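Local atomic coordinates of periplasmic binding protein (Sulfurospirillum deleyianum, PDB entry 4PAG), a protein that probably captures a small solute in the periplasm for an ABC transporter and holds a histidine in its pocket. Residues P235-Y238 and K239-F242; F242-K245 and K246-V249; V261-S264 and P265-T269. All coordinates share one frame; numbering follows the deposited sequence.

Contacts 1 and 2 lie in the beta-alpha-beta crossover between strands 229-232 and 258-260 of a parallel four-stranded sheet, and contact 3 is the loop that follows it. Contact 1 lies on helix 235-243, and contact 2 takes the chain out of that helix. These two share Phe-242 and have centres about 10 Å apart, with Trp-247 of the second packed on Phe-237 and Val-241 of the first. Contact 3 sits about 17 Å from contact 1 and about 26 Å from contact 2, between centres. The bound histidine meets both 235-242 and 261-269, whereas contact 2 lies at the surface; the loop ends of the sheet thus serve the pocket, while the far end of the helix does plain packing.

Contact 1: P235-Y238 and K239-F242; sequences PTFY and KTVF. With HIS (histidine), chain E.
Phe-237 O receives the shortest hydrogen bond here, from Val-241 N at 2.8 Å, with the donor lying nearly along the C=O axis. Two further i to i+4 bonds, Lys-239 N to Pro-235 O and Thr-240 N to Thr-236 O, mark the opening turns of helix 235-243. The same spacing pairs the side chains. Val-241 CB stands over one face of the Phe-237 ring, offset toward its rim and 3.9 Å from CZ, in a CH-pi contact; Phe-237 CG is anti to its own N (chi1 -178°), which leans the phenyl toward the next turn. One residue on, Phe-242 turns its edge to the face of Tyr-238 in a T-shaped stack, with ring centroids 5.8 Å apart and planes at 75°. Phe-242 CD2 also brings that edge to 3.5 Å from Tyr-238 O. Phe-237 and Tyr-238 pack on Val-232 of strand 229-232, Tyr-238 and Phe-242 on Val-258 of strand 258-260, and Lys-323 of the ligand pocket makes a cation-pi contact with Tyr-238. At the helix start, Pro-235 CG is 3.8 Å from carboxylate atom O of the bound histidine. That touch is apolar; the nearby helix start might add a modest favourable field, while Lys-263 NZ supplies a hydrogen bond to the carboxylate.

Contact 2: F242-K245 and K246-V249; sequences FREK and KWAV
Glu-244 O and Lys-245 O take backbone bonds from Trp-247 N and Ala-248 N, the i to i+3 pattern of the 3-10 turn into which the chain passes after helix 235-243. The break comes at Glu-244, whose psi of 127° leaves the helical range. Its bond from Trp-247 N is weak at 3.4 Å, while Ala-248 N comes to 3.0 Å from Lys-245 O. Among the side chains, Glu-244 and Trp-247 carry the contact, lying side by side and pointing the same way. With CG of Glu-244 anti to its carbonyl carbon (chi1 -75°) and the rest extended, the carboxylate travels alongside the indole, its plane 26° from the ring plane. OE2 of Glu-244 thereby reaches the indole edge, 3.5 Å from Trp-247 NE1. Nearer the backbone, Glu-244 CB rests 3.9 Å from Trp-247 CD1. The tryptophan is buried, meeting Phe-219 and Phe-237 in edge-to-face pairs, and so ties the turn back to helices 219-225 and 235-243. Lys-246 stretches past the glutamate: its NZ remains 5.0 Å from Glu-244 OE2, too far for a salt bridge, though a weak attraction is likely, and the amine makes a cation-pi contact with Phe-219. On the turn itself, the methyl carbon CB of Ala-248 sits 3.3 Å from Lys-245 O.

Contact 3: V261-S264 and P265-T269; sequences VPKS and PFNWT. With HIS (histidine), chain E.
Pro-262 sets its CB and CG over one face of Trp-268, its own ring tilted against the indole, in the tightly packed half of this buried loop: CB is 3.6 Å from the centroid of the five-membered indole ring, almost on the ring normal. Trp-268 N also donates to Pro-262 O at 3.0 Å, so backbone and CH-pi contact clamp the same two residues. The loop follows edge strand 258-260 of the parallel sheet, packs against helix 277-288 and doubles back through the cis peptide Ser-264–Pro-265. One residue before the tryptophan, Asn-267 OD1 closes an Asx turn by accepting from Thr-269 N on a lone pair. Other touches are looser: Val-261 CG1 meets Thr-269 OG1 tip to tip at 3.7 Å, and Val-261 O comes no nearer than 3.8 Å to CB of the bound histidine, which borders the loop in place of solvent. The polar grip on this pocket side is firmer. Lys-263 runs beside Asn-267, which is held by Gln-233 and Asp-53. A bend at the last torsion of Lys-263 (chi4 73°) turns NZ to Val-261 O, 2.8 Å away, while Gln-233 O accepts from it as well. The same NZ donates to histidine O at 2.9 Å. Two backbone carbonyls thus aim a buried ammonium group at the ligand's carboxylate, whose negative charge it probably balances.

Contact 1: P235-Y238 and K239-F242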
loop_
_atom_site.group_PDB
_atom_site.type_symbol
_atom_site.label_atom_id
_atom_site.label_comp_id
_atom_site.label_asym_id
_atom_site.label_seq_id
_atom_site.Cartn_x
_atom_site.Cartn_y
_atom_site.Cartn_z
ATOM N N PRO A 235 15.378 -6.795 2.342
ATOM C CA PRO A 235 16.401 -6.746 3.387
ATOM C C PRO A 235 17.764 -7.290 2.953
ATOM O O PRO A 235 18.772 -6.814 3.466
ATOM C CB PRO A 235 15.808 -7.593 4.522
ATOM C CG PRO A 235 14.751 -8.422 3.890
ATOM C CD PRO A 235 14.225 -7.627 2.733
ATOM N N THR A 236 17.809 -8.243 2.014
ATOM C CA THR A 236 19.112 -8.751 1.528
ATOM C C THR A 236 19.886 -7.645 0.809
ATOM O O THR A 236 21.100 -7.524 0.972
ATOM C CB THR A 236 19.024 -9.991 0.590
ATOM O OG1 THR A 236 18.516 -9.617 -0.705
ATOM C CG2 THR A 236 18.160 -11.073 1.183
ATOM N N PHE A 237 19.190 -6.828 0.028
ATOM C CA PHE A 237 19.860 -5.727 -0.627
ATOM C C PHE A 237 20.325 -4.668 0.377
ATOM O O PHE A 237 21.422 -4.108 0.252
ATOM C CB PHE A 237 19.006 -5.074 -1.708
ATOM C CG PHE A 237 19.729 -3.974 -2.399
ATOM C CD1 PHE A 237 20.907 -4.254 -3.083
ATOM C CD2 PHE A 237 19.316 -2.662 -2.283
ATOM C CE1 PHE A 237 21.626 -3.249 -3.684
ATOM C CE2 PHE A 237 20.037 -1.645 -2.887
ATOM C CZ PHE A 237 21.197 -1.939 -3.582
ATOM N N TYR A 238 19.499 -4.396 1.378
ATOM C CA TYR A 238 19.861 -3.413 2.396
ATOM C C TYR A 238 21.186 -3.769 3.089
ATOM O O TYR A 238 22.015 -2.889 3.345
ATOM C CB TYR A 238 18.727 -3.263 3.399
ATOM C CG TYR A 238 19.027 -2.300 4.510
ATOM C CD1 TYR A 238 18.893 -0.926 4.327
ATOM C CD2 TYR A 238 19.453 -2.758 5.742
ATOM C CE1 TYR A 238 19.164 -0.036 5.354
ATOM C CE2 TYR A 238 19.737 -1.879 6.768
ATOM C CZ TYR A 238 19.592 -0.521 6.570
ATOM O OH TYR A 238 19.883 0.336 7.606
ATOM N N LYS A 239 21.398 -5.052 3.368
ATOM C CA LYS A 239 22.697 -5.519 3.886
ATOM C C LYS A 239 23.801 -5.388 2.837
ATOM O O LYS A 239 24.879 -4.869 3.114
ATOM C CB LYS A 239 22.623 -6.985 4.335
ATOM C CG LYS A 239 21.692 -7.303 5.497
ATOM C CD LYS A 239 21.886 -6.369 6.680
ATOM C CE LYS A 239 21.920 -7.116 8.007
ATOM N NZ LYS A 239 23.309 -7.556 8.324
ATOM N N THR A 240 23.518 -5.865 1.632
ATOM C CA THR A 240 24.492 -5.853 0.538
ATOM C C THR A 240 25.046 -4.461 0.257
ATOM O O THR A 240 26.262 -4.296 0.088
ATOM C CB THR A 240 23.864 -6.418 -0.748
ATOM O OG1 THR A 240 23.658 -7.826 -0.588
ATOM C CG2 THR A 240 24.752 -6.186 -1.962
ATOM N N VAL A 241 24.164 -3.463 0.222
ATOM C CA VAL A 241 24.544 -2.110 -0.190
ATOM C C VAL A 241 25.542 -1.460 0.782
ATOM O O VAL A 241 26.289 -0.565 0.395
ATOM C CB VAL A 241 23.289 -1.207 -0.429
ATOM C CG1 VAL A 241 22.646 -0.784 0.875
ATOM C CG2 VAL A 241 23.643 0.018 -1.257
ATOM N N PHE A 242 25.562 -1.927 2.030
ATOM C CA PHE A 242 26.555 -1.477 3.018
ATOM C C PHE A 242 27.742 -2.428 3.206
ATOM O O PHE A 242 28.757 -2.039 3.793
ATOM C CB PHE A 242 25.878 -1.219 4.361
ATOM C CG PHE A 242 25.064 0.035 4.384
ATOM C CD1 PHE A 242 25.683 1.274 4.319
ATOM C CD2 PHE A 242 23.678 -0.019 4.442
ATOM C CE1 PHE A 242 24.932 2.439 4.323
ATOM C CE2 PHE A 242 22.923 1.141 4.462
ATOM C CZ PHE A 242 23.550 2.371 4.395
HETATM N N HIS E . 14.027 -5.465 8.718
HETATM C CA HIS E . 12.641 -5.507 8.176
HETATM C C HIS E . 12.562 -6.439 6.975
HETATM O O HIS E . 12.474 -6.051 5.802
HETATM C CB HIS E . 12.158 -4.110 7.806
HETATM C CG HIS E . 12.411 -3.085 8.867
HETATM N ND1 HIS E . 12.619 -1.752 8.586
HETATM C CD2 HIS E . 12.494 -3.202 10.213
HETATM C CE1 HIS E . 12.808 -1.089 9.712
HETATM N NE2 HIS E . 12.738 -1.946 10.715
HETATM O OXT HIS E . 12.597 -7.642 7.181
#

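Contact 2: F242-K245 and K246-V249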
loop_
_atom_site.group_PDB
_atom_site.type_symbol
_atom_site.label_atom_id
_atom_site.label_comp_id
_atom_site.label_asym_id
_atom_site.label_seq_id
_atom_site.Cartn_x
_atom_site.Cartn_y
_atom_site.Cartn_z
ATOM N N PHE A 242 25.562 -1.927 2.030
ATOM C CA PHE A 242 26.555 -1.477 3.018
ATOM C C PHE A 242 27.742 -2.428 3.206
ATOM O O PHE A 242 28.757 -2.039 3.793
ATOM C CB PHE A 242 25.878 -1.219 4.361
ATOM C CG PHE A 242 25.064 0.035 4.384
ATOM C CD1 PHE A 242 25.683 1.274 4.319
ATOM C CD2 PHE A 242 23.678 -0.019 4.442
ATOM C CE1 PHE A 242 24.932 2.439 4.323
ATOM C CE2 PHE A 242 22.923 1.141 4.462
ATOM C CZ PHE A 242 23.550 2.371 4.395
ATOM N N ARG A 243 27.621 -3.656 2.712
ATOM C CA ARG A 243 28.700 -4.650 2.797
ATOM C C ARG A 243 29.625 -4.584 1.570
ATOM O O ARG A 243 30.844 -4.563 1.729
ATOM C CB ARG A 243 28.119 -6.059 2.971
ATOM C CG ARG A 243 29.150 -7.160 3.184
ATOM C CD ARG A 243 28.540 -8.563 3.162
ATOM N NE ARG A 243 27.927 -8.898 1.871
ATOM C CZ ARG A 243 26.615 -8.915 1.613
ATOM N NH1 ARG A 243 25.727 -8.625 2.549
ATOM N NH2 ARG A 243 26.187 -9.233 0.398
ATOM N N GLU A 244 29.053 -4.544 0.365
ATOM C CA GLU A 244 29.841 -4.550 -0.876
ATOM C C GLU A 244 30.453 -3.177 -1.189
ATOM O O GLU A 244 29.751 -2.165 -1.258
ATOM C CB GLU A 244 28.998 -5.016 -2.065
ATOM C CG GLU A 244 28.736 -6.516 -2.111
ATOM C CD GLU A 244 27.960 -6.947 -3.351
ATOM O OE1 GLU A 244 27.673 -8.155 -3.470
ATOM O OE2 GLU A 244 27.629 -6.091 -4.206
ATOM N N LYS A 245 31.763 -3.164 -1.412
ATOM C CA LYS A 245 32.533 -1.924 -1.600
ATOM C C LYS A 245 32.046 -1.030 -2.760
ATOM O O LYS A 245 32.081 0.201 -2.667
ATOM C CB LYS A 245 34.018 -2.292 -1.796
ATOM C CG LYS A 245 34.981 -1.118 -1.890
ATOM C CD LYS A 245 35.262 -0.495 -0.531
ATOM C CE LYS A 245 35.756 0.940 -0.651
ATOM N NZ LYS A 245 36.884 1.109 -1.613
ATOM N N LYS A 246 31.598 -1.635 -3.854
ATOM C CA LYS A 246 31.266 -0.863 -5.059
ATOM C C LYS A 246 30.129 0.144 -4.839
ATOM O O LYS A 246 30.078 1.174 -5.502
ATOM C CB LYS A 246 30.897 -1.791 -6.213
ATOM C CG LYS A 246 29.487 -2.346 -6.118
ATOM C CD LYS A 246 29.260 -3.395 -7.177
ATOM C CE LYS A 246 27.791 -3.549 -7.507
ATOM N NZ LYS A 246 27.676 -4.244 -8.811
ATOM N N TRP A 247 29.223 -0.143 -3.908
ATOM C CA TRP A 247 28.119 0.782 -3.644
ATOM C C TRP A 247 28.552 2.048 -2.904
ATOM O O TRP A 247 27.817 3.022 -2.877
ATOM C CB TRP A 247 27.004 0.087 -2.878
ATOM C CG TRP A 247 26.382 -0.993 -3.671
ATOM C CD1 TRP A 247 26.722 -2.310 -3.663
ATOM C CD2 TRP A 247 25.325 -0.855 -4.621
ATOM N NE1 TRP A 247 25.933 -3.008 -4.537
ATOM C CE2 TRP A 247 25.065 -2.140 -5.140
ATOM C CE3 TRP A 247 24.564 0.225 -5.075
ATOM C CZ2 TRP A 247 24.090 -2.371 -6.098
ATOM C CZ3 TRP A 247 23.586 -0.009 -6.027
ATOM C CH2 TRP A 247 23.351 -1.300 -6.520
ATOM N N ALA A 248 29.741 2.037 -2.317
ATOM C CA ALA A 248 30.264 3.212 -1.619
ATOM C C ALA A 248 30.555 4.392 -2.554
ATOM O O ALA A 248 30.810 5.488 -2.084
ATOM C CB ALA A 248 31.517 2.839 -0.836
ATOM N N VAL A 249 30.540 4.170 -3.867
ATOM C CA VAL A 249 30.616 5.280 -4.825
ATOM C C VAL A 249 29.441 6.259 -4.678
ATOM O O VAL A 249 29.565 7.437 -4.997
ATOM C CB VAL A 249 30.711 4.778 -6.287
ATOM C CG1 VAL A 249 29.457 4.028 -6.724
ATOM C CG2 VAL A 249 30.955 5.936 -7.224
#

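Contact 3: V261-S264 and P265-T269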
loop_
_atom_site.group_PDB
_atom_site.type_symbol
_atom_site.label_atom_id
_atom_site.label_comp_id
_atom_site.label_asym_id
_atom_site.label_seq_id
_atom_site.Cartn_x
_atom_site.Cartn_y
_atom_site.Cartn_z
ATOM N N VAL A 261 12.140 -0.315 3.942
ATOM C CA VAL A 261 10.705 -0.099 4.150
ATOM C C VAL A 261 10.166 -1.085 5.192
ATOM O O VAL A 261 10.359 -2.286 5.046
ATOM C CB VAL A 261 9.917 -0.275 2.831
ATOM C CG1 VAL A 261 8.426 -0.113 3.055
ATOM C CG2 VAL A 261 10.382 0.719 1.781
ATOM N N PRO A 262 9.486 -0.587 6.244
ATOM C CA PRO A 262 8.824 -1.479 7.194
ATOM C C PRO A 262 7.690 -2.297 6.593
ATOM O O PRO A 262 7.007 -1.855 5.652
ATOM C CB PRO A 262 8.265 -0.525 8.252
ATOM C CG PRO A 262 9.107 0.697 8.144
ATOM C CD PRO A 262 9.414 0.813 6.683
ATOM N N LYS A 263 7.491 -3.481 7.156
ATOM C CA LYS A 263 6.607 -4.487 6.568
ATOM C C LYS A 263 5.608 -5.110 7.529
ATOM O O LYS A 263 4.841 -5.980 7.118
ATOM C CB LYS A 263 7.460 -5.605 5.963
ATOM C CG LYS A 263 8.329 -5.128 4.824
ATOM C CD LYS A 263 9.345 -6.150 4.395
ATOM C CE LYS A 263 10.152 -5.603 3.233
ATOM N NZ LYS A 263 11.105 -4.550 3.670
ATOM N N SER A 264 5.601 -4.670 8.789
ATOM C CA SER A 264 4.839 -5.332 9.843
ATOM C C SER A 264 3.590 -4.541 10.252
ATOM O O SER A 264 3.709 -3.439 10.786
ATOM C CB SER A 264 5.730 -5.555 11.066
ATOM O OG SER A 264 6.859 -6.344 10.727
ATOM N N PRO A 265 2.387 -5.102 10.018
ATOM C CA PRO A 265 2.062 -6.377 9.382
ATOM C C PRO A 265 1.841 -6.279 7.868
ATOM O O PRO A 265 1.806 -7.307 7.179
ATOM C CB PRO A 265 0.752 -6.750 10.063
ATOM C CG PRO A 265 0.071 -5.431 10.226
ATOM C CD PRO A 265 1.173 -4.465 10.573
ATOM N N PHE A 266 1.656 -5.057 7.369
ATOM C CA PHE A 266 1.490 -4.801 5.951
ATOM C C PHE A 266 2.591 -3.827 5.526
ATOM O O PHE A 266 2.989 -2.952 6.298
ATOM C CB PHE A 266 0.146 -4.131 5.650
ATOM C CG PHE A 266 -1.073 -4.886 6.107
ATOM C CD1 PHE A 266 -1.118 -6.282 6.145
ATOM C CD2 PHE A 266 -2.230 -4.177 6.428
ATOM C CE1 PHE A 266 -2.280 -6.943 6.538
ATOM C CE2 PHE A 266 -3.390 -4.833 6.813
ATOM C CZ PHE A 266 -3.416 -6.219 6.863
ATOM N N ASN A 267 3.049 -3.955 4.289
ATOM C CA ASN A 267 4.098 -3.075 3.763
ATOM C C ASN A 267 3.662 -1.609 3.779
ATOM O O ASN A 267 2.532 -1.280 3.389
ATOM C CB ASN A 267 4.440 -3.505 2.347
ATOM C CG ASN A 267 5.784 -2.984 1.879
ATOM O OD1 ASN A 267 5.943 -1.789 1.572
ATOM N ND2 ASN A 267 6.758 -3.881 1.792
ATOM N N TRP A 268 4.557 -0.730 4.235
ATOM C CA TRP A 268 4.246 0.687 4.367
ATOM C C TRP A 268 4.143 1.435 3.033
ATOM O O TRP A 268 3.538 2.500 3.000
ATOM C CB TRP A 268 5.266 1.405 5.275
ATOM C CG TRP A 268 5.087 1.139 6.743
ATOM C CD1 TRP A 268 4.405 0.102 7.318
ATOM C CD2 TRP A 268 5.625 1.908 7.823
ATOM N NE1 TRP A 268 4.468 0.192 8.679
ATOM C CE2 TRP A 268 5.216 1.286 9.019
ATOM C CE3 TRP A 268 6.412 3.063 7.897
ATOM C CZ2 TRP A 268 5.562 1.786 10.278
ATOM C CZ3 TRP A 268 6.753 3.551 9.147
ATOM C CH2 TRP A 268 6.332 2.912 10.313
ATOM N N THR A 269 4.713 0.907 1.948
ATOM C CA THR A 269 4.730 1.662 0.675
ATOM C C THR A 269 4.300 0.936 -0.607
ATOM O O THR A 269 3.890 1.600 -1.560
ATOM C CB THR A 269 6.106 2.340 0.423
ATOM O OG1 THR A 269 7.073 1.369 0.006
ATOM C CG2 THR A 269 6.603 3.039 1.672
HETATM N N HIS E . 14.027 -5.465 8.718
HETATM C CA HIS E . 12.641 -5.507 8.176
HETATM C C HIS E . 12.562 -6.439 6.975
HETATM O O HIS E . 12.474 -6.051 5.802
HETATM C CB HIS E . 12.158 -4.110 7.806
HETATM C CG HIS E . 12.411 -3.085 8.867
HETATM N ND1 HIS E . 12.619 -1.752 8.586
HETATM C CD2 HIS E . 12.494 -3.202 10.213
HETATM C CE1 HIS E . 12.808 -1.089 9.712
HETATM N NE2 HIS E . 12.738 -1.946 10.715
HETATM O OXT HIS E . 12.597 -7.642 7.181
#